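Local coordinates for malonyl CoA-acyl carrier protein transacylase (Synechocystis sp. PCC 6803 substr. Kazusa, PDB 4RR5) that catalyses the transfer of the malonyl group from malonyl-CoA to holo-acyl carrier protein, supplying malonyl-ACP for fatty acid biosynthesis, at residues Q32-E35 against S41-E44; T134-A139 against V157-T162. All coordinates share one frame; numbering follows the deposited sequence.

Neither contact has a hydrogen bond between its segments, and they sit in different parts of the fold, on opposite sides of the chain's centre and with centres about 38 Å apart. Interaction 1 joins two helices that follow one another in the chain, 25-38 and 42-46, and is only partly buried: a methyl-to-methyl touch lies inside, while a glutamate chain lies along a serine on the outer side. The residues that meet in interaction 2 are all buried; it sets helix 133-140 on strand 156-161 of the mixed sheet, with aliphatic branches alone meeting. The two share no helix or strand; interaction 2 belongs to the ferredoxin-like part of the enzyme, interaction 1 to a helical part away from the probable active site.

Interaction 1. Residues Q32-E35 against S41-E44; sequences QQAE and SVVE
Ala34 and Val42 make the methyl-packed side where helix 25-38 meets helix 42-46. The CB methyl of Ala34 meets CG2 of Val42 at 4.0 Å, with both residues buried. On Val42, CG1 takes the place anti to the backbone N (chi1 168°), which leaves CG2 beside that N as the branch offered to Ala34. The outer side is more open to solvent, and its polar groups lie alongside without bonding to each other. There Glu35 carries its CG anti to the backbone N (chi1 -169°), in an extended chain that lays the aliphatic stem alongside the Ser41 backbone, CG lying 3.9 Å from Ser41 N. Its carboxylate ends beside the serine methylene, Glu35 OE2 to Ser41 CB 3.7 Å, a van der Waals touch on an exposed flank. Ser41 OG is used elsewhere: it N-caps helix 42-46, accepting from Glu44 N at 3.1 Å in an almost straight bond (175°). A negative Glu35 so close to that first turn may be mildly favoured by the helix dipole. This is the local packing of two consecutive helices joined by a short connection: Ala34 and Val42 both rest on Val65 of helix 56-76, Ala34 also reaches Leu107 of helix 103-119, and Tyr31 of helix 25-38 lies against Val42.

Interaction 2. Residues T134-A139 against V157-T162; sequences TQLQQA and VVISGT
The hydrogen bond from Gln138 N to Thr134 O, 3.3 Å long, closes the turn of helix 133-140 from which Leu136 reaches down to Val157 and Ile159. This one leucine carries the helix side of the contact. Its CG stands anti to the backbone N (chi1 -176°), sending the forked end towards the sheet, and the two methyls part company there. Leu136 CD2 meets CG2 of Val157 at 3.9 Å, the two side chains passing side by side and pointing opposite ways; Leu136 CD1 lies more loosely against CG2 of Ile159, at 4.5 Å. On Val157 it is the methyl squeezed between the backbone N and the carbonyl carbon that does the touching.

Strand 156-161 runs between strands 124-129 and 146-153, antiparallel to both, and its residues alternate. Val157 and Ile159 face the helices, where Phe131 touches both Leu136 and Val157 and helix 163-171 brings Val166 and Ile169 to Ile159. Val158 and Ser160 point to the other face; there Ser160 OG bonds to the carbonyl of Phe187, next to His188, an active-site residue by similarity. Two helices on one face of a sheet ordered 178-180, 124-129, 156-161, 146-153 make the ferredoxin-like subdomain of FabD-type acyltransferases. The strand's backbone is tied to its neighbours, with Val157 bonded to Leu128 and Ile159 to Ala126. The touching groups being purely aliphatic, between these two segments the helix is probably held by dispersion and exclusion of water, while its polar bonds, such as Gln135 OE1 to Lys174 N, lie elsewhere.

Interaction 1. Residues Q32-E35 against S41-E44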
# COMPACT_ATOMS: atom_id res chain seq x y z
N GLN A 32 -20.97 6.47 -2.08
CA GLN A 32 -21.66 7.77 -2.05
C GLN A 32 -20.96 8.71 -1.09
O GLN A 32 -20.78 9.88 -1.39
CB GLN A 32 -23.13 7.61 -1.68
CG GLN A 32 -24.01 7.16 -2.84
CD GLN A 32 -25.38 6.62 -2.41
OE1 GLN A 32 -25.75 6.68 -1.23
NE2 GLN A 32 -26.13 6.09 -3.37
N GLN A 33 -20.57 8.18 0.07
CA GLN A 33 -19.70 8.90 1.00
C GLN A 33 -18.41 9.36 0.33
O GLN A 33 -18.00 10.51 0.49
CB GLN A 33 -19.34 8.05 2.20
CG GLN A 33 -20.49 7.68 3.08
CD GLN A 33 -20.01 6.90 4.29
OE1 GLN A 33 -20.54 5.83 4.61
NE2 GLN A 33 -18.99 7.44 4.97
N ALA A 34 -17.75 8.46 -0.40
CA ALA A 34 -16.53 8.84 -1.08
C ALA A 34 -16.80 9.93 -2.10
O ALA A 34 -15.99 10.84 -2.28
CB ALA A 34 -15.88 7.65 -1.75
N GLU A 35 -17.96 9.88 -2.75
CA GLU A 35 -18.25 10.85 -3.80
C GLU A 35 -18.44 12.26 -3.21
O GLU A 35 -17.92 13.23 -3.77
CB GLU A 35 -19.47 10.42 -4.63
CG GLU A 35 -19.67 11.25 -5.90
CD GLU A 35 -20.78 10.73 -6.81
OE1 GLU A 35 -21.56 9.85 -6.40
OE2 GLU A 35 -20.88 11.21 -7.96
N SER A 41 -16.88 10.50 -8.50
CA SER A 41 -17.27 9.12 -8.23
C SER A 41 -16.12 8.14 -8.38
O SER A 41 -15.46 8.09 -9.42
CB SER A 41 -18.41 8.73 -9.16
OG SER A 41 -18.66 7.34 -9.08
N VAL A 42 -15.88 7.34 -7.34
CA VAL A 42 -14.87 6.29 -7.42
C VAL A 42 -15.28 5.21 -8.44
O VAL A 42 -14.44 4.73 -9.21
CB VAL A 42 -14.60 5.66 -6.04
CG1 VAL A 42 -13.76 4.38 -6.16
CG2 VAL A 42 -13.90 6.67 -5.14
N VAL A 43 -16.55 4.85 -8.47
CA VAL A 43 -17.06 3.88 -9.43
C VAL A 43 -16.78 4.32 -10.86
O VAL A 43 -16.22 3.56 -11.65
CB VAL A 43 -18.58 3.65 -9.29
CG1 VAL A 43 -19.03 2.55 -10.22
CG2 VAL A 43 -18.90 3.27 -7.88
N GLU A 44 -17.16 5.56 -11.16
CA GLU A 44 -16.97 6.09 -12.50
C GLU A 44 -15.50 6.07 -12.89
O GLU A 44 -15.15 5.64 -13.97
CB GLU A 44 -17.53 7.52 -12.61
CG GLU A 44 -19.07 7.63 -12.52
CD GLU A 44 -19.80 7.12 -13.77
OE1 GLU A 44 -19.33 7.40 -14.90
OE2 GLU A 44 -20.84 6.44 -13.63

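Interaction 2. Residues T134-A139 against V157-T162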
# COMPACT_ATOMS: atom_id res chain seq x y z
N THR A 134 24.49 -8.35 -3.68
CA THR A 134 25.81 -7.77 -3.49
C THR A 134 26.04 -6.55 -4.40
O THR A 134 26.43 -5.48 -3.93
CB THR A 134 26.90 -8.81 -3.76
OG1 THR A 134 26.64 -9.98 -2.96
CG2 THR A 134 28.28 -8.26 -3.42
N GLN A 135 25.80 -6.72 -5.70
CA GLN A 135 25.95 -5.62 -6.65
C GLN A 135 24.95 -4.50 -6.41
O GLN A 135 25.16 -3.37 -6.84
CB GLN A 135 25.80 -6.13 -8.08
CG GLN A 135 26.98 -6.92 -8.57
CD GLN A 135 26.69 -7.61 -9.87
OE1 GLN A 135 25.82 -7.18 -10.63
NE2 GLN A 135 27.42 -8.70 -10.14
N LEU A 136 23.84 -4.82 -5.76
CA LEU A 136 22.87 -3.79 -5.42
C LEU A 136 23.45 -2.87 -4.35
O LEU A 136 23.32 -1.65 -4.44
CB LEU A 136 21.55 -4.40 -4.96
CG LEU A 136 20.48 -3.33 -4.69
CD1 LEU A 136 20.25 -2.47 -5.94
CD2 LEU A 136 19.18 -3.95 -4.19
N GLN A 137 24.10 -3.46 -3.34
CA GLN A 137 24.66 -2.68 -2.23
C GLN A 137 25.78 -1.76 -2.65
O GLN A 137 25.87 -0.64 -2.17
CB GLN A 137 25.19 -3.60 -1.15
CG GLN A 137 24.24 -3.79 -0.02
CD GLN A 137 24.14 -5.23 0.29
OE1 GLN A 137 25.04 -5.99 -0.03
NE2 GLN A 137 23.02 -5.65 0.87
N GLN A 138 26.66 -2.24 -3.52
CA GLN A 138 27.76 -1.41 -4.00
C GLN A 138 27.19 -0.20 -4.75
O GLN A 138 27.66 0.92 -4.56
CB GLN A 138 28.72 -2.22 -4.89
CG GLN A 138 28.08 -2.78 -6.16
CD GLN A 138 29.06 -3.38 -7.13
OE1 GLN A 138 30.26 -3.45 -6.86
NE2 GLN A 138 28.56 -3.82 -8.29
N ALA A 139 26.15 -0.43 -5.55
CA ALA A 139 25.56 0.62 -6.38
C ALA A 139 24.73 1.58 -5.54
O ALA A 139 24.40 2.68 -6.00
CB ALA A 139 24.71 0.01 -7.48
N VAL A 157 13.04 -5.77 -5.16
CA VAL A 157 13.02 -4.48 -4.49
C VAL A 157 12.56 -3.40 -5.44
O VAL A 157 12.42 -3.63 -6.63
CB VAL A 157 14.39 -4.08 -3.95
CG1 VAL A 157 14.90 -5.10 -2.92
CG2 VAL A 157 15.38 -3.86 -5.11
N VAL A 158 12.34 -2.22 -4.88
CA VAL A 158 12.11 -1.03 -5.67
C VAL A 158 13.07 0.05 -5.21
O VAL A 158 13.16 0.33 -4.02
CB VAL A 158 10.67 -0.55 -5.53
CG1 VAL A 158 10.54 0.88 -6.02
CG2 VAL A 158 9.74 -1.50 -6.30
N ILE A 159 13.82 0.63 -6.13
CA ILE A 159 14.69 1.74 -5.79
C ILE A 159 14.03 3.06 -6.20
O ILE A 159 13.13 3.07 -7.03
CB ILE A 159 16.07 1.62 -6.44
CG1 ILE A 159 15.96 1.48 -7.96
CG2 ILE A 159 16.83 0.44 -5.87
CD1 ILE A 159 17.30 1.40 -8.62
N SER A 160 14.48 4.15 -5.60
CA SER A 160 13.83 5.45 -5.78
C SER A 160 14.87 6.55 -5.83
O SER A 160 15.90 6.48 -5.16
CB SER A 160 12.84 5.72 -4.64
OG SER A 160 12.14 6.94 -4.81
N GLY A 161 14.61 7.59 -6.63
CA GLY A 161 15.52 8.72 -6.67
C GLY A 161 15.51 9.50 -7.96
O GLY A 161 14.50 9.53 -8.69
N THR A 162 16.64 10.14 -8.25
CA THR A 162 16.77 10.96 -9.45
C THR A 162 16.66 10.07 -10.69
O THR A 162 16.98 8.88 -10.63
CB THR A 162 18.12 11.73 -9.47
OG1 THR A 162 19.21 10.81 -9.55
CG2 THR A 162 18.26 12.59 -8.22